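Local coordinates for alcohol oxidase (PDB 6F74), which probably oxidises small organic substrates at the expense of molecular oxygen, using bound FAD, as a member of the VAO-type flavoprotein oxidases, at residues G97-Y102 and D427-T432; Q340-S345 and V495-M500; L471-G476 and P491-S496. All coordinates share one frame; numbering follows the deposited sequence.

Interaction 1 of 3, residues G97-Y102 and D427-T432; sequences GRNYPY and DPVGST. With FAD (flavin-adenine dinucleotide), chain I.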
loop_
_atom_site.group_PDB
_atom_site.type_symbol
_atom_site.label_atom_id
_atom_site.label_comp_id
_atom_site.label_asym_id
_atom_site.label_seq_id
_atom_site.Cartn_x
_atom_site.Cartn_y
_atom_site.Cartn_z
ATOM N N GLY A 97 0.878 10.959 12.132
ATOM C CA GLY A 97 -0.174 9.967 12.274
ATOM C C GLY A 97 0.028 8.875 11.245
ATOM O O GLY A 97 0.291 9.175 10.062
ATOM N N ARG A 98 -0.088 7.627 11.696
ATOM C CA ARG A 98 0.177 6.474 10.877
ATOM C C ARG A 98 -0.970 5.468 10.921
ATOM O O ARG A 98 -1.363 5.000 11.988
ATOM C CB ARG A 98 1.450 5.799 11.375
ATOM C CG ARG A 98 2.694 6.674 11.185
ATOM C CD ARG A 98 3.169 6.666 9.763
ATOM N NE ARG A 98 4.299 7.562 9.564
ATOM C CZ ARG A 98 4.227 8.887 9.395
ATOM N NH1 ARG A 98 3.064 9.524 9.438
ATOM N NH2 ARG A 98 5.350 9.603 9.258
ATOM N N ASN A 99 -1.534 5.157 9.755
ATOM C CA ASN A 99 -2.592 4.156 9.682
ATOM C C ASN A 99 -2.085 2.778 10.170
ATOM O O ASN A 99 -2.706 2.135 10.980
ATOM C CB ASN A 99 -3.094 4.035 8.257
ATOM C CG ASN A 99 -4.217 4.980 7.956
ATOM O OD1 ASN A 99 -5.299 4.534 7.640
ATOM N ND2 ASN A 99 -3.971 6.282 8.045
ATOM N N TYR A 100 -0.950 2.357 9.641
ATOM C CA TYR A 100 -0.327 1.126 10.024
ATOM C C TYR A 100 1.061 1.417 10.640
ATOM O O TYR A 100 2.075 1.249 10.004
ATOM C CB TYR A 100 -0.206 0.247 8.807
ATOM C CG TYR A 100 -1.532 -0.101 8.165
ATOM C CD1 TYR A 100 -2.490 -0.860 8.830
ATOM C CD2 TYR A 100 -1.806 0.311 6.877
ATOM C CE1 TYR A 100 -3.698 -1.179 8.232
ATOM C CE2 TYR A 100 -2.995 -0.030 6.244
ATOM C CZ TYR A 100 -3.951 -0.756 6.909
ATOM O OH TYR A 100 -5.118 -1.041 6.240
ATOM N N PRO A 101 1.093 1.872 11.892
ATOM C CA PRO A 101 2.361 2.336 12.471
ATOM C C PRO A 101 3.395 1.234 12.520
ATOM O O PRO A 101 3.078 0.131 12.972
ATOM C CB PRO A 101 1.949 2.773 13.883
ATOM C CG PRO A 101 0.692 2.036 14.166
ATOM C CD PRO A 101 -0.022 2.002 12.852
ATOM N N TYR A 102 4.592 1.514 12.025
ATOM C CA TYR A 102 5.587 0.469 11.782
ATOM C C TYR A 102 6.147 -0.079 13.122
ATOM O O TYR A 102 6.498 -1.250 13.233
ATOM C CB TYR A 102 6.699 0.959 10.844
ATOM C CG TYR A 102 7.721 -0.124 10.567
ATOM C CD1 TYR A 102 7.404 -1.206 9.774
ATOM C CD2 TYR A 102 8.974 -0.100 11.170
ATOM C CE1 TYR A 102 8.310 -2.215 9.534
ATOM C CE2 TYR A 102 9.894 -1.122 10.954
ATOM C CZ TYR A 102 9.548 -2.176 10.130
ATOM O OH TYR A 102 10.443 -3.182 9.901
ATOM N N ASP A 427 -11.946 0.699 6.544
ATOM C CA ASP A 427 -11.862 -0.284 7.616
ATOM C C ASP A 427 -11.011 0.223 8.787
ATOM O O ASP A 427 -10.213 1.157 8.619
ATOM C CB ASP A 427 -11.260 -1.582 7.062
ATOM C CG ASP A 427 -12.248 -2.364 6.213
ATOM O OD1 ASP A 427 -13.487 -2.150 6.349
ATOM O OD2 ASP A 427 -11.774 -3.202 5.418
ATOM N N PRO A 428 -11.144 -0.419 9.957
ATOM C CA PRO A 428 -10.298 -0.020 11.087
ATOM C C PRO A 428 -8.831 -0.278 10.804
ATOM O O PRO A 428 -8.514 -1.250 10.130
ATOM C CB PRO A 428 -10.801 -0.902 12.250
ATOM C CG PRO A 428 -12.154 -1.392 11.797
ATOM C CD PRO A 428 -12.014 -1.566 10.309
ATOM N N VAL A 429 -7.965 0.585 11.330
ATOM C CA VAL A 429 -6.508 0.547 11.109
ATOM C C VAL A 429 -5.823 0.702 12.486
ATOM O O VAL A 429 -6.432 0.403 13.510
ATOM C CB VAL A 429 -6.060 1.667 10.145
ATOM C CG1 VAL A 429 -6.622 1.416 8.747
ATOM C CG2 VAL A 429 -6.482 3.042 10.649
ATOM N N GLY A 430 -4.568 1.140 12.528
ATOM C CA GLY A 430 -3.883 1.425 13.780
ATOM C C GLY A 430 -3.034 0.315 14.392
ATOM O O GLY A 430 -2.474 0.479 15.520
ATOM N N SER A 431 -2.912 -0.812 13.681
ATOM C CA SER A 431 -1.966 -1.855 14.078
ATOM C C SER A 431 -0.766 -1.941 13.142
ATOM O O SER A 431 -0.844 -1.550 11.954
ATOM C CB SER A 431 -2.648 -3.216 14.148
ATOM O OG SER A 431 -3.597 -3.214 15.160
ATOM N N THR A 432 0.325 -2.475 13.671
ATOM C CA THR A 432 1.512 -2.793 12.883
ATOM C C THR A 432 1.194 -3.893 11.863
ATOM O O THR A 432 0.510 -4.876 12.158
ATOM C CB THR A 432 2.700 -3.227 13.786
ATOM O OG1 THR A 432 3.026 -2.168 14.678
ATOM C CG2 THR A 432 3.958 -3.538 12.967
HETATM P PA FAD I . 2.788 7.585 2.529
HETATM O O1A FAD I . 3.075 6.861 3.842
HETATM O O2A FAD I . 2.450 9.039 2.631
HETATM O O5B FAD I . 4.047 7.377 1.600
HETATM C C5B FAD I . 4.379 6.086 1.170
HETATM C C4B FAD I . 5.766 6.114 0.554
HETATM O O4B FAD I . 5.688 6.939 -0.596
HETATM C C3B FAD I . 6.862 6.708 1.401
HETATM O O3B FAD I . 8.093 6.099 0.995
HETATM C C2B FAD I . 6.922 8.156 0.980
HETATM O O2B FAD I . 8.220 8.759 1.049
HETATM C C1B FAD I . 6.536 8.071 -0.472
HETATM N N9A FAD I . 5.821 9.227 -1.022
HETATM C C8A FAD I . 4.571 9.611 -0.728
HETATM N N7A FAD I . 4.218 10.693 -1.449
HETATM C C5A FAD I . 5.259 10.993 -2.220
HETATM C C6A FAD I . 5.514 12.026 -3.224
HETATM N N6A FAD I . 4.520 12.908 -3.475
HETATM N N1A FAD I . 6.735 12.033 -3.821
HETATM C C2A FAD I . 7.682 11.111 -3.511
HETATM N N3A FAD I . 7.500 10.114 -2.607
HETATM C C4A FAD I . 6.314 10.022 -1.951
HETATM N N1 FAD I . -2.786 -0.305 -1.632
HETATM C C2 FAD I . -3.390 -0.890 -2.691
HETATM O O2 FAD I . -2.686 -1.226 -3.678
HETATM N N3 FAD I . -4.721 -1.099 -2.732
HETATM C C4 FAD I . -5.534 -0.774 -1.713
HETATM O O4 FAD I . -6.765 -0.985 -1.746
HETATM C C4X FAD I . -4.952 -0.146 -0.508
HETATM N N5 FAD I . -5.716 0.194 0.550
HETATM C C5X FAD I . -5.154 0.777 1.638
HETATM C C6 FAD I . -5.962 1.140 2.714
HETATM C C7 FAD I . -5.441 1.754 3.839
HETATM C C7M FAD I . -6.452 2.056 4.919
HETATM C C8 FAD I . -3.982 2.053 3.902
HETATM C C8M FAD I . -3.335 2.769 5.080
HETATM C C9 FAD I . -3.168 1.671 2.841
HETATM C C9A FAD I . -3.686 1.048 1.692
HETATM N N10 FAD I . -2.889 0.674 0.575
HETATM C C10 FAD I . -3.498 0.069 -0.533
HETATM C "C1'" FAD I . -1.414 0.814 0.558
HETATM C "C2'" FAD I . -0.785 1.984 -0.124
HETATM O "O2'" FAD I . -0.722 1.678 -1.515
HETATM C "C3'" FAD I . 0.646 2.162 0.395
HETATM O "O3'" FAD I . 0.688 2.200 1.833
HETATM C "C4'" FAD I . 1.303 3.412 -0.176
HETATM O "O4'" FAD I . 2.637 3.524 0.329
HETATM C "C5'" FAD I . 0.501 4.660 0.158
HETATM O "O5'" FAD I . 1.122 5.810 -0.391
HETATM P P FAD I . 0.843 7.138 0.423
HETATM O O1P FAD I . -0.629 7.270 0.697
HETATM O O2P FAD I . 1.568 8.227 -0.295
HETATM O O3P FAD I . 1.583 6.766 1.814
#
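Gly430 N donates a short backbone hydrogen bond, 2.6 Å long, to Asn99 O. The donor lies nearly on the extension of the carbonyl, with a C=O...N angle of 165°. Farther along, Thr432 OG1 comes within 2.9 Å of Pro101 O. Between these two points Tyr100 CA makes a CA-H...O contact with Ser431 O at 3.3 Å, and the same oxygen lies at the edge of the Tyr100 ring, near its plane. Residues 99-102 and 429-432 run in almost the same direction, 2° apart, yet neither segment is a regular strand. They join two parts of the VAO-type fold: residues 97-102 lead toward the mixed sheet of the FAD-binding region, and residues 427-432 lead into strand 435-440, at the border of the seven-stranded antiparallel sheet. Where they meet they line the flavin pocket at the dimethylbenzene end of the cofactor. Tyr100 has CG anti to its carbonyl carbon (chi1 -60°), and its ring reaches the flavin methyl C8M obliquely, CE2 being 3.1 Å from it, a tight approach. Asn99 CB touches that same methyl at 3.4 Å. Val429 adds to the lining: its CG1 lies 3.9 Å from FAD C7M and packs on Asn99 OD1, which Val429 CG2 meets at 3.6 Å; the Val429 and Tyr100 side chains cross at about a right angle. Outward of this, Pro101 CG rests 3.8 Å from Gly430 O, itself hydrogen-bonded to Trp85. The Arg98 side chain leads away from residues 427-432, and its guanidinium forms salt bridges with Asp166 and Glu172.

Interaction 2 of 3, residues Q340-S345 and V495-M500; sequences QLPALS and VSPFVM
Leu341 sets its CD1 methyl squarely over the ring of Phe498, 3.5 Å from the centroid and only 2° off the ring normal. The methyl is thus almost equidistant from all six ring carbons, a CH-pi contact in a nearly ideal form. Leu341 CB adds a second touch nearer the rim, 3.6 Å from Phe498 CE1, and the two side chains cross at about a right angle. In Phe498, whose CB is directed toward the helix, chi1 of 71° puts CG in the crowded position between backbone N and carbonyl carbon. An alanine here would probably leave Leu341 CD1 without the aromatic face it covers and open a gap between helix and sheet. Beside the ring two prolines meet: Pro342 CB packs against Pro497 CG at 4.2 Å. Pro342 also belongs to a kink, since the nitrogens of residues 342 and 343 lack bonds to the preceding turn; regular bonding resumes with Leu344 N to Gln340 O. One turn on, Ser345 places OG anti to its backbone N (chi1 -174°), and this oxygen lies 3.5 Å from Pro497 CB. No hydrogen bond links the two segments; the contact is by packing. The motif is a helix laid on a face of an antiparallel sheet. Helix 328-346 covers strands 467-472 and 498-503, with Leu341 also on Val470 and Ser345 on Leu472. Ile440 and Leu445 also pack against Phe498, while Gln340 and Leu344 touch helix 382-396.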
loop_
_atom_site.group_PDB
_atom_site.type_symbol
_atom_site.label_atom_id
_atom_site.label_comp_id
_atom_site.label_asym_id
_atom_site.label_seq_id
_atom_site.Cartn_x
_atom_site.Cartn_y
_atom_site.Cartn_z
ATOM N N GLN A 340 -8.823 -22.346 -9.306
ATOM C CA GLN A 340 -9.790 -21.832 -10.262
ATOM C C GLN A 340 -9.585 -20.356 -10.619
ATOM O O GLN A 340 -10.220 -19.854 -11.563
ATOM C CB GLN A 340 -11.204 -22.000 -9.727
ATOM C CG GLN A 340 -11.600 -23.410 -9.385
ATOM C CD GLN A 340 -11.368 -24.373 -10.546
ATOM O OE1 GLN A 340 -11.712 -24.083 -11.695
ATOM N NE2 GLN A 340 -10.765 -25.506 -10.247
ATOM N N LEU A 341 -8.701 -19.666 -9.892
ATOM C CA LEU A 341 -8.603 -18.223 -10.051
ATOM C C LEU A 341 -8.149 -17.772 -11.417
ATOM O O LEU A 341 -8.676 -16.777 -11.935
ATOM C CB LEU A 341 -7.738 -17.574 -8.925
ATOM C CG LEU A 341 -8.326 -17.667 -7.512
ATOM C CD1 LEU A 341 -7.436 -16.887 -6.555
ATOM C CD2 LEU A 341 -9.774 -17.198 -7.431
ATOM N N PRO A 342 -7.180 -18.491 -12.029
ATOM C CA PRO A 342 -6.740 -18.017 -13.338
ATOM C C PRO A 342 -7.837 -18.068 -14.398
ATOM O O PRO A 342 -7.938 -17.142 -15.206
ATOM C CB PRO A 342 -5.557 -18.935 -13.670
ATOM C CG PRO A 342 -5.037 -19.345 -12.337
ATOM C CD PRO A 342 -6.252 -19.495 -11.475
ATOM N N ALA A 343 -8.623 -19.135 -14.397
ATOM C CA ALA A 343 -9.776 -19.226 -15.289
ATOM C C ALA A 343 -10.739 -18.063 -15.062
ATOM O O ALA A 343 -11.180 -17.401 -15.999
ATOM C CB ALA A 343 -10.506 -20.564 -15.094
ATOM N N LEU A 344 -11.037 -17.811 -13.798
ATOM C CA LEU A 344 -11.858 -16.667 -13.428
ATOM C C LEU A 344 -11.266 -15.345 -13.939
ATOM O O LEU A 344 -11.972 -14.544 -14.561
ATOM C CB LEU A 344 -12.107 -16.634 -11.930
ATOM C CG LEU A 344 -13.403 -17.318 -11.527
ATOM C CD1 LEU A 344 -13.487 -18.778 -11.976
ATOM C CD2 LEU A 344 -13.595 -17.188 -10.021
ATOM N N SER A 345 -9.973 -15.159 -13.719
ATOM C CA SER A 345 -9.300 -13.983 -14.217
ATOM C C SER A 345 -9.417 -13.859 -15.735
ATOM O O SER A 345 -9.713 -12.777 -16.239
ATOM C CB SER A 345 -7.835 -13.972 -13.811
ATOM O OG SER A 345 -7.241 -12.749 -14.185
ATOM N N VAL A 495 2.504 -12.124 -15.625
ATOM C CA VAL A 495 2.121 -13.551 -15.667
ATOM C C VAL A 495 1.254 -14.016 -14.503
ATOM O O VAL A 495 0.727 -15.115 -14.558
ATOM C CB VAL A 495 3.365 -14.490 -15.826
ATOM C CG1 VAL A 495 4.108 -14.197 -17.123
ATOM C CG2 VAL A 495 4.332 -14.411 -14.653
ATOM N N SER A 496 1.075 -13.177 -13.480
ATOM C CA SER A 496 0.390 -13.585 -12.254
ATOM C C SER A 496 -0.957 -12.885 -12.136
ATOM O O SER A 496 -1.000 -11.658 -12.023
ATOM C CB SER A 496 1.272 -13.271 -11.047
ATOM O OG SER A 496 2.587 -13.771 -11.276
ATOM N N PRO A 497 -2.062 -13.641 -12.182
ATOM C CA PRO A 497 -3.362 -12.969 -12.169
ATOM C C PRO A 497 -3.804 -12.520 -10.792
ATOM O O PRO A 497 -4.673 -11.652 -10.696
ATOM C CB PRO A 497 -4.326 -14.011 -12.745
ATOM C CG PRO A 497 -3.639 -15.322 -12.634
ATOM C CD PRO A 497 -2.181 -15.086 -12.424
ATOM N N PHE A 498 -3.209 -13.088 -9.743
ATOM C CA PHE A 498 -3.549 -12.724 -8.389
ATOM C C PHE A 498 -2.359 -12.765 -7.443
ATOM O O PHE A 498 -1.301 -13.279 -7.771
ATOM C CB PHE A 498 -4.697 -13.596 -7.866
ATOM C CG PHE A 498 -4.335 -15.031 -7.586
ATOM C CD1 PHE A 498 -4.457 -15.999 -8.581
ATOM C CD2 PHE A 498 -3.959 -15.439 -6.313
ATOM C CE1 PHE A 498 -4.150 -17.319 -8.319
ATOM C CE2 PHE A 498 -3.670 -16.767 -6.048
ATOM C CZ PHE A 498 -3.758 -17.709 -7.046
ATOM N N VAL A 499 -2.566 -12.163 -6.274
ATOM C CA VAL A 499 -1.592 -12.115 -5.202
ATOM C C VAL A 499 -2.173 -12.805 -3.978
ATOM O O VAL A 499 -3.356 -12.681 -3.690
ATOM C CB VAL A 499 -1.220 -10.669 -4.854
ATOM C CG1 VAL A 499 -0.095 -10.636 -3.820
ATOM C CG2 VAL A 499 -0.798 -9.918 -6.120
ATOM N N MET A 500 -1.327 -13.560 -3.277
ATOM C CA MET A 500 -1.665 -14.077 -1.941
ATOM C C MET A 500 -0.910 -13.243 -0.933
ATOM O O MET A 500 0.298 -13.000 -1.098
ATOM C CB MET A 500 -1.283 -15.545 -1.788
ATOM C CG MET A 500 -2.096 -16.466 -2.681
ATOM S SD MET A 500 -1.519 -18.154 -2.823
ATOM C CE MET A 500 -1.964 -18.859 -1.253
#

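Interaction 3 of 3, residues L471-G476 and P491-S496; sequences LLVSGG and PAWRVS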
loop_
_atom_site.group_PDB
_atom_site.type_symbol
_atom_site.label_atom_id
_atom_site.label_comp_id
_atom_site.label_asym_id
_atom_site.label_seq_id
_atom_site.Cartn_x
_atom_site.Cartn_y
_atom_site.Cartn_z
ATOM N N LEU A 471 -5.840 -11.273 -3.685
ATOM C CA LEU A 471 -6.021 -10.032 -4.454
ATOM C C LEU A 471 -6.135 -10.395 -5.922
ATOM O O LEU A 471 -5.132 -10.540 -6.626
ATOM C CB LEU A 471 -4.839 -9.092 -4.233
ATOM C CG LEU A 471 -4.524 -8.660 -2.801
ATOM C CD1 LEU A 471 -3.914 -9.809 -2.045
ATOM C CD2 LEU A 471 -3.555 -7.488 -2.853
ATOM N N LEU A 472 -7.361 -10.616 -6.382
ATOM C CA LEU A 472 -7.564 -11.035 -7.749
ATOM C C LEU A 472 -7.591 -9.743 -8.580
ATOM O O LEU A 472 -8.646 -9.246 -8.969
ATOM C CB LEU A 472 -8.835 -11.854 -7.873
ATOM C CG LEU A 472 -9.121 -12.449 -9.248
ATOM C CD1 LEU A 472 -7.999 -13.393 -9.716
ATOM C CD2 LEU A 472 -10.455 -13.170 -9.187
ATOM N N VAL A 473 -6.403 -9.205 -8.812
ATOM C CA VAL A 473 -6.263 -7.826 -9.308
ATOM C C VAL A 473 -5.407 -7.674 -10.528
ATOM O O VAL A 473 -5.271 -6.584 -11.002
ATOM C CB VAL A 473 -5.741 -6.872 -8.207
ATOM C CG1 VAL A 473 -6.690 -6.861 -7.019
ATOM C CG2 VAL A 473 -4.350 -7.249 -7.756
ATOM N N SER A 474 -4.836 -8.748 -11.047
ATOM C CA SER A 474 -4.019 -8.666 -12.239
ATOM C C SER A 474 -4.731 -9.485 -13.313
ATOM O O SER A 474 -5.950 -9.614 -13.249
ATOM C CB SER A 474 -2.599 -9.116 -11.961
ATOM O OG SER A 474 -1.773 -9.087 -13.123
ATOM N N GLY A 475 -4.005 -10.008 -14.294
ATOM C CA GLY A 475 -4.620 -10.599 -15.462
ATOM C C GLY A 475 -5.130 -9.511 -16.389
ATOM O O GLY A 475 -4.867 -8.336 -16.172
ATOM N N GLY A 476 -5.863 -9.904 -17.422
ATOM C CA GLY A 476 -6.501 -8.954 -18.356
ATOM C C GLY A 476 -5.571 -7.867 -18.871
ATOM O O GLY A 476 -4.572 -8.155 -19.529
ATOM N N PRO A 491 8.175 -7.693 -13.705
ATOM C CA PRO A 491 7.737 -8.660 -14.723
ATOM C C PRO A 491 6.653 -9.677 -14.281
ATOM O O PRO A 491 5.727 -9.976 -15.053
ATOM C CB PRO A 491 9.023 -9.396 -15.059
ATOM C CG PRO A 491 10.097 -8.392 -14.837
ATOM C CD PRO A 491 9.637 -7.545 -13.702
ATOM N N ALA A 492 6.781 -10.203 -13.065
ATOM C CA ALA A 492 5.828 -11.186 -12.553
ATOM C C ALA A 492 4.362 -10.733 -12.620
ATOM O O ALA A 492 3.476 -11.555 -12.771
ATOM C CB ALA A 492 6.194 -11.583 -11.135
ATOM N N TRP A 493 4.107 -9.426 -12.543
ATOM C CA TRP A 493 2.732 -8.915 -12.731
ATOM C C TRP A 493 2.134 -9.328 -14.068
ATOM O O TRP A 493 0.922 -9.514 -14.174
ATOM C CB TRP A 493 2.687 -7.392 -12.675
ATOM C CG TRP A 493 2.737 -6.843 -11.309
ATOM C CD1 TRP A 493 3.746 -6.111 -10.771
ATOM C CD2 TRP A 493 1.720 -6.938 -10.320
ATOM N NE1 TRP A 493 3.416 -5.735 -9.496
ATOM C CE2 TRP A 493 2.189 -6.259 -9.185
ATOM C CE3 TRP A 493 0.465 -7.552 -10.272
ATOM C CZ2 TRP A 493 1.431 -6.149 -8.005
ATOM C CZ3 TRP A 493 -0.285 -7.443 -9.096
ATOM C CH2 TRP A 493 0.209 -6.749 -7.982
ATOM N N ARG A 494 2.995 -9.472 -15.077
ATOM C CA ARG A 494 2.550 -9.780 -16.401
ATOM C C ARG A 494 2.158 -11.253 -16.582
ATOM O O ARG A 494 1.580 -11.581 -17.605
ATOM C CB ARG A 494 3.607 -9.384 -17.456
ATOM C CG ARG A 494 4.179 -7.962 -17.318
ATOM C CD ARG A 494 3.072 -6.932 -17.203
ATOM N NE ARG A 494 3.587 -5.576 -17.276
ATOM C CZ ARG A 494 2.873 -4.463 -17.060
ATOM N NH1 ARG A 494 1.581 -4.512 -16.778
ATOM N NH2 ARG A 494 3.471 -3.274 -17.131
ATOM N N VAL A 495 2.504 -12.124 -15.625
ATOM C CA VAL A 495 2.121 -13.551 -15.667
ATOM C C VAL A 495 1.254 -14.016 -14.503
ATOM O O VAL A 495 0.727 -15.115 -14.558
ATOM C CB VAL A 495 3.365 -14.490 -15.826
ATOM C CG1 VAL A 495 4.108 -14.197 -17.123
ATOM C CG2 VAL A 495 4.332 -14.411 -14.653
ATOM N N SER A 496 1.075 -13.177 -13.480
ATOM C CA SER A 496 0.390 -13.585 -12.254
ATOM C C SER A 496 -0.957 -12.885 -12.136
ATOM O O SER A 496 -1.000 -11.658 -12.023
ATOM C CB SER A 496 1.272 -13.271 -11.047
ATOM O OG SER A 496 2.587 -13.771 -11.276
#
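Trp493 is the first residue of 491-496 to meet the other segment, and it does so with both backbone and ring. Its carbonyl O lies 2.9 Å from Ser474 OG, which stands anti to its own backbone N (chi1 178°). The indole, meanwhile, turns its six-membered edge toward Ser474: Ser474 CB lies near the ring plane, 3.8 Å from Trp493 CE3. Farther round the ring Trp493 CZ3 meets Val473 CG2 at 4.3 Å, obliquely. The Trp493 side chain is about 4 Å from that of Tyr540, an FAD-binding residue, and the Val473 side chain about 4 Å from that of His246, another FAD-binding residue. In the fold, these residues belong to the connection between the antiparallel neighbours 467-472 and 498-503 of the seven-stranded sheet; strand 467-472 gives way to an inverse gamma turn centred on Leu472 before Ser474 is reached. Next along, Arg494 makes a salt bridge with Asp258 and a hydrogen bond to Val478 O. Val495 contributes its N-H, its N lying 3.1 Å from Ala492 O. Ser496 then folds its hydroxyl back onto that same oxygen, OG to Ala492 O being 2.8 Å, and the two donors approach from opposite faces of the carbonyl plane. Ser496 O lies 2.9 Å from Ser474 OG, a weak hydrogen bond. The neighbouring carbonyl, Ser474 O, accepts from His251 ND1.

Overall arrangement
Interactions 2 and 3 are adjoining parts of one region of the fold: their centres lie 7 Å apart and they share Val495 and Ser496. The neighbouring strands 467-472 and 498-503 probably bond through Val499 O to Leu471 N, and just beyond their ends Pro497 O probably bonds Ser474 N, both at 2.9 Å. Interaction 1 stands across the centre of the chain, its centre 29 Å from that of interaction 2 and 27 Å from that of interaction 3. Distance from FAD ranks the three: interaction 1 touches the flavin, the Val473 side chain of interaction 3 is about 7 Å from the cofactor, and the Phe498 side chain of interaction 2 about 13 Å from it.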